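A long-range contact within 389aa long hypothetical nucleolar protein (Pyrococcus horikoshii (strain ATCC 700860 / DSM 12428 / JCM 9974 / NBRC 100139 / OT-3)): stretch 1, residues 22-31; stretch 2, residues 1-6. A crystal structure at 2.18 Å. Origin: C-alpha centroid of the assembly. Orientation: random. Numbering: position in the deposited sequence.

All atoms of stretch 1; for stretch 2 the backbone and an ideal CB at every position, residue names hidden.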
ATOM      1  N   ALA A  22     -20.952  -3.654  -1.769  1.00 35.38           N
ATOM      2  CA  ALA A  22     -20.022  -4.778  -1.730  1.00 34.55           C
ATOM      3  C   ALA A  22     -19.569  -5.167  -3.132  1.00 32.55           C
ATOM      4  O   ALA A  22     -18.397  -5.476  -3.352  1.00 32.67           O
ATOM      5  CB  ALA A  22     -20.655  -5.976  -1.035  1.00 29.12           C
ATOM      6  N   ASN A  23     -20.502  -5.162  -4.077  1.00 31.86           N
ATOM      7  CA  ASN A  23     -20.182  -5.527  -5.453  1.00 36.06           C
ATOM      8  C   ASN A  23     -19.309  -4.472  -6.126  1.00 31.44           C
ATOM      9  O   ASN A  23     -18.411  -4.805  -6.903  1.00 31.88           O
ATOM     10  CB  ASN A  23     -21.462  -5.753  -6.266  1.00 36.56           C
ATOM     11  CG  ASN A  23     -22.076  -7.126  -6.022  1.00 41.35           C
ATOM     12  OD1 ASN A  23     -21.372  -8.097  -5.745  1.00 41.22           O
ATOM     13  ND2 ASN A  23     -23.396  -7.209  -6.125  1.00 43.83           N
ATOM     14  N   LYS A  24     -19.571  -3.204  -5.819  1.00 31.26           N
ATOM     15  CA  LYS A  24     -18.780  -2.096  -6.357  1.00 28.31           C
ATOM     16  C   LYS A  24     -17.361  -2.103  -5.805  1.00 26.86           C
ATOM     17  O   LYS A  24     -16.413  -1.766  -6.508  1.00 26.18           O
ATOM     18  CB  LYS A  24     -19.438  -0.751  -6.045  1.00 33.39           C
ATOM     19  CG  LYS A  24     -20.691  -0.455  -6.847  1.00 40.06           C
ATOM     20  CD  LYS A  24     -21.462   0.709  -6.244  1.00 40.73           C
ATOM     21  CE  LYS A  24     -22.730   0.994  -7.031  1.00 45.27           C
ATOM     22  NZ  LYS A  24     -23.530   2.089  -6.417  1.00 50.20           N
ATOM     23  N   ILE A  25     -17.224  -2.476  -4.538  1.00 26.54           N
ATOM     24  CA  ILE A  25     -15.921  -2.512  -3.884  1.00 27.27           C
ATOM     25  C   ILE A  25     -15.071  -3.649  -4.451  1.00 24.86           C
ATOM     26  O   ILE A  25     -13.910  -3.453  -4.812  1.00 26.80           O
ATOM     27  CB  ILE A  25     -16.063  -2.676  -2.361  1.00 29.88           C
ATOM     28  CG1 ILE A  25     -16.486  -1.353  -1.721  1.00 26.00           C
ATOM     29  CG2 ILE A  25     -14.763  -3.182  -1.746  1.00 27.74           C
ATOM     30  CD1 ILE A  25     -17.248  -1.516  -0.420  1.00 32.16           C
ATOM     31  N   MET A  26     -15.661  -4.833  -4.550  1.00 25.30           N
ATOM     32  CA  MET A  26     -14.942  -5.989  -5.071  1.00 26.37           C
ATOM     33  C   MET A  26     -14.554  -5.796  -6.533  1.00 24.76           C
ATOM     34  O   MET A  26     -13.457  -6.168  -6.938  1.00 28.53           O
ATOM     35  CB  MET A  26     -15.777  -7.256  -4.902  1.00 25.93           C
ATOM     36  CG  MET A  26     -15.732  -7.821  -3.499  1.00 27.07           C
ATOM     37  SD  MET A  26     -16.639  -9.368  -3.325  1.00 29.98           S
ATOM     38  CE  MET A  26     -18.327  -8.816  -3.541  1.00 29.20           C
ATOM     39  N   LYS A  27     -15.448  -5.203  -7.315  1.00 27.77           N
ATOM     40  CA  LYS A  27     -15.157  -4.920  -8.717  1.00 27.59           C
ATOM     41  C   LYS A  27     -13.937  -4.017  -8.861  1.00 28.34           C
ATOM     42  O   LYS A  27     -13.054  -4.277  -9.677  1.00 24.78           O
ATOM     43  CB  LYS A  27     -16.358  -4.275  -9.408  1.00 27.60           C
ATOM     44  CG  LYS A  27     -16.114  -3.981 -10.885  1.00 31.30           C
ATOM     45  CD  LYS A  27     -17.279  -3.240 -11.519  1.00 34.76           C
ATOM     46  CE  LYS A  27     -16.860  -2.559 -12.819  1.00 45.53           C
ATOM     47  NZ  LYS A  27     -17.937  -1.680 -13.364  1.00 50.52           N
ATOM     48  N   LYS A  28     -13.898  -2.946  -8.076  1.00 27.43           N
ATOM     49  CA  LYS A  28     -12.801  -1.990  -8.156  1.00 21.26           C
ATOM     50  C   LYS A  28     -11.520  -2.538  -7.536  1.00 22.13           C
ATOM     51  O   LYS A  28     -10.423  -2.223  -8.000  1.00 20.22           O
ATOM     52  CB  LYS A  28     -13.196  -0.671  -7.491  1.00 24.06           C
ATOM     53  CG  LYS A  28     -14.202   0.128  -8.303  1.00 27.09           C
ATOM     54  CD  LYS A  28     -13.906   0.009  -9.795  1.00 22.72           C
ATOM     55  CE  LYS A  28     -14.844   0.870 -10.625  1.00 26.49           C
ATOM     56  NZ  LYS A  28     -14.572   0.722 -12.083  1.00 35.57           N
ATOM     57  N   LEU A  29     -11.662  -3.368  -6.501  1.00 20.76           N
ATOM     58  CA  LEU A  29     -10.512  -3.988  -5.846  1.00 24.83           C
ATOM     59  C   LEU A  29      -9.695  -4.838  -6.815  1.00 24.27           C
ATOM     60  O   LEU A  29      -8.487  -5.014  -6.635  1.00 22.75           O
ATOM     61  CB  LEU A  29     -10.957  -4.855  -4.662  1.00 24.76           C
ATOM     62  CG  LEU A  29     -11.197  -4.178  -3.311  1.00 27.67           C
ATOM     63  CD1 LEU A  29     -11.606  -5.213  -2.262  1.00 24.23           C
ATOM     64  CD2 LEU A  29      -9.960  -3.421  -2.864  1.00 21.36           C
ATOM     65  N   ARG A  30     -10.349  -5.355  -7.849  1.00 21.91           N
ATOM     66  CA  ARG A  30      -9.658  -6.201  -8.817  1.00 25.45           C
ATOM     67  C   ARG A  30      -8.744  -5.388  -9.727  1.00 25.06           C
ATOM     68  O   ARG A  30      -7.862  -5.939 -10.379  1.00 30.22           O
ATOM     69  CB  ARG A  30     -10.662  -6.982  -9.668  1.00 30.97           C
ATOM     70  CG  ARG A  30     -10.055  -8.177 -10.404  1.00 35.87           C
ATOM     71  CD  ARG A  30     -10.489  -9.459  -9.760  1.00 34.34           C
ATOM     72  NE  ARG A  30      -9.720 -10.629 -10.185  1.00 33.52           N
ATOM     73  CZ  ARG A  30     -10.032 -11.422 -11.205  1.00 28.60           C
ATOM     74  NH1 ARG A  30     -11.116 -11.194 -11.933  1.00 25.71           N
ATOM     75  NH2 ARG A  30      -9.257 -12.462 -11.480  1.00 32.58           N
ATOM     76  N   GLU A  31      -8.940  -4.074  -9.741  1.00 22.63           N
ATOM     77  CA  GLU A  31      -8.199  -3.185 -10.632  1.00 23.36           C
ATOM     78  C   GLU A  31      -7.151  -2.367  -9.876  1.00 22.90           C
ATOM     79  O   GLU A  31      -7.284  -2.145  -8.670  1.00 20.62           O
ATOM     80  CB  GLU A  31      -9.160  -2.235 -11.356  1.00 20.39           C
ATOM     81  CG  GLU A  31     -10.381  -2.895 -11.980  1.00 24.96           C
ATOM     82  CD  GLU A  31     -11.334  -1.876 -12.587  1.00 27.88           C
ATOM     83  OE1 GLU A  31     -11.079  -0.661 -12.442  1.00 27.88           O
ATOM     84  OE2 GLU A  31     -12.339  -2.287 -13.203  1.00 31.97           O
ATOM     85  N   UNK A   1     -15.766 -10.728 -11.824  1.00 39.92           N
ATOM     86  CA  UNK A   1     -14.775 -10.349 -10.823  1.00 37.12           C
ATOM     87  C   UNK A   1     -15.011 -11.028  -9.473  1.00 35.70           C
ATOM     88  O   UNK A   1     -14.068 -11.231  -8.710  1.00 36.77           O
ATOM     89  CB  UNK A   1     -14.779  -8.830 -10.642  1.00 37.12           C
ATOM     90  N   UNK A   2     -16.263 -11.377  -9.186  1.00 34.77           N
ATOM     91  CA  UNK A   2     -16.638 -11.982  -7.904  1.00 35.33           C
ATOM     92  C   UNK A   2     -15.820 -13.225  -7.573  1.00 36.95           C
ATOM     93  O   UNK A   2     -15.589 -13.541  -6.406  1.00 37.01           O
ATOM     94  CB  UNK A   2     -18.125 -12.342  -7.915  1.00 35.33           C
ATOM     95  N   UNK A   3     -15.382 -13.920  -8.615  1.00 41.21           N
ATOM     96  CA  UNK A   3     -14.626 -15.155  -8.472  1.00 40.94           C
ATOM     97  C   UNK A   3     -13.299 -14.959  -7.738  1.00 36.14           C
ATOM     98  O   UNK A   3     -12.762 -15.900  -7.149  1.00 38.88           O
ATOM     99  CB  UNK A   3     -14.365 -15.760  -9.853  1.00 40.94           C
ATOM    100  N   UNK A   4     -12.766 -13.742  -7.789  1.00 34.23           N
ATOM    101  CA  UNK A   4     -11.500 -13.434  -7.134  1.00 33.56           C
ATOM    102  C   UNK A   4     -11.600 -13.496  -5.613  1.00 28.83           C
ATOM    103  O   UNK A   4     -10.582 -13.522  -4.918  1.00 26.68           O
ATOM    104  CB  UNK A   4     -11.017 -12.047  -7.562  1.00 33.56           C
ATOM    105  N   UNK A   5     -12.828 -13.517  -5.106  1.00 25.74           N
ATOM    106  CA  UNK A   5     -13.071 -13.476  -3.669  1.00 31.61           C
ATOM    107  C   UNK A   5     -13.804 -14.729  -3.217  1.00 30.50           C
ATOM    108  O   UNK A   5     -14.829 -15.084  -3.794  1.00 34.08           O
ATOM    109  CB  UNK A   5     -13.871 -12.228  -3.293  1.00 31.61           C
ATOM    110  N   UNK A   6     -13.277 -15.407  -2.186  1.00 28.31           N
ATOM    111  CA  UNK A   6     -13.926 -16.609  -1.656  1.00 33.94           C
ATOM    112  C   UNK A   6     -15.343 -16.285  -1.198  1.00 35.59           C
ATOM    113  O   UNK A   6     -15.608 -15.143  -0.825  1.00 35.19           O
ATOM    114  CB  UNK A   6     -13.116 -17.197  -0.499  1.00 33.94           C
TER

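At position 1 the CA-to-CB bond points toward the helix of stretch 1, and the ideal CB lies 4.4 Å from Lys 27 CA and 4.4 Å from Arg 30 CD. Beyond it run the backbone of Met 26 and Lys 27 and, one turn back, Asn 23. A long, flat or aliphatic side chain could lie along this surface, and a polar tip could approach the carbonyl of Asn 23. The residue is Tyr 1. Its ring lies against the helix so that Lys 27 CB sits 3.5 Å from the centroid of the Tyr 1 ring, nearly on the ring normal, a CH-pi contact. Tyr 1 OH reaches to 3.3 Å from Asn 23 O.

Position 2 opens a short 3-10 segment, and its CB points away, with nothing of stretch 1 within 5.5 Å. Many residues would be tolerated; only one able to bend back could touch the helix. Leu 2 does so: its CD2 packs 3.6 Å from Met 26 CE.

At position 3 the CB points sideways and again has no near neighbour, but the guanidinium of Arg 30 offers positive charge within reach of a longer chain. An acidic residue suits, or a polar amide. Glu 3 turns its carboxylate back, forming a salt bridge between Glu 3 OE2 and Arg 30 NH1 at 3.4 Å, while Glu 3 OE1 accepts a hydrogen bond from Tyr 1 N at 3.0 Å.

Position 4 faces stretch 1 directly, and its ideal CB is already 3.3 Å from Arg 30 NE. Such a tight approach favours glycine or alanine, since further atoms directed at the guanidinium would have little room. Ala 4 places its methyl over one face of that flat group.

The extended backbone of position 5 (phi/psi -119/128) directs CB toward the helix, 4.0 Å from Met 26 SD. The apolar flank of Met 26, with Leu 29 beyond, invites a large hydrophobic side chain, aliphatic or aromatic. Phe 5 lays one ring face against the methionine: Met 26 CG is 3.6 Å and Met 26 SD 4.0 Å from the Phe 5 ring centroid. Leu 29 CB meets the ring edge, 3.9 Å from Phe 5 CZ.

Position 6 is out of reach, so stretch 1 imposes no choice. Its phi of -58° is compatible with proline, and Pro 6 occupies the N-cap position of the following helix.

Stretch 2, residues 1-6: YLEAFP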
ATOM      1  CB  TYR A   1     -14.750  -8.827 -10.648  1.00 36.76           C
ATOM      2  CG  TYR A   1     -16.087  -8.209 -10.302  1.00 35.67           C
ATOM      3  CD1 TYR A   1     -16.518  -8.124  -8.981  1.00 38.27           C
ATOM      4  CD2 TYR A   1     -16.914  -7.692 -11.296  1.00 36.79           C
ATOM      5  CE1 TYR A   1     -17.737  -7.550  -8.662  1.00 36.13           C
ATOM      6  CE2 TYR A   1     -18.135  -7.121 -10.985  1.00 37.07           C
ATOM      7  CZ  TYR A   1     -18.541  -7.055  -9.669  1.00 37.60           C
ATOM      8  OH  TYR A   1     -19.755  -6.487  -9.356  1.00 48.12           O
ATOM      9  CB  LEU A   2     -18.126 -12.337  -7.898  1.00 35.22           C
ATOM     10  CG  LEU A   2     -19.096 -11.163  -8.029  1.00 38.01           C
ATOM     11  CD1 LEU A   2     -20.525 -11.664  -8.149  1.00 43.24           C
ATOM     12  CD2 LEU A   2     -18.951 -10.240  -6.838  1.00 38.50           C
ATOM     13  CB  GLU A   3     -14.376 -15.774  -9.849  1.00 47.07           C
ATOM     14  CG  GLU A   3     -13.231 -15.136 -10.639  1.00 37.27           C
ATOM     15  CD  GLU A   3     -13.714 -14.152 -11.679  1.00 45.16           C
ATOM     16  OE1 GLU A   3     -14.797 -13.560 -11.478  1.00 52.20           O
ATOM     17  OE2 GLU A   3     -13.009 -13.971 -12.698  1.00 47.05           O
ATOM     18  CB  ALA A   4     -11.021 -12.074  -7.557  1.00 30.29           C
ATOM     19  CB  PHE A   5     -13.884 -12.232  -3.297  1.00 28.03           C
ATOM     20  CG  PHE A   5     -13.291 -10.947  -3.803  1.00 27.13           C
ATOM     21  CD1 PHE A   5     -13.576 -10.490  -5.081  1.00 27.73           C
ATOM     22  CD2 PHE A   5     -12.448 -10.196  -3.003  1.00 25.41           C
ATOM     23  CE1 PHE A   5     -13.024  -9.316  -5.552  1.00 26.34           C
ATOM     24  CE2 PHE A   5     -11.897  -9.018  -3.465  1.00 28.22           C
ATOM     25  CZ  PHE A   5     -12.185  -8.577  -4.742  1.00 22.68           C
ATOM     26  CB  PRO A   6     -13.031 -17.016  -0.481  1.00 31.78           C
ATOM     27  CG  PRO A   6     -12.246 -15.797  -0.144  1.00 34.48           C
ATOM     28  CD  PRO A   6     -12.075 -15.041  -1.421  1.00 31.61           C
TER
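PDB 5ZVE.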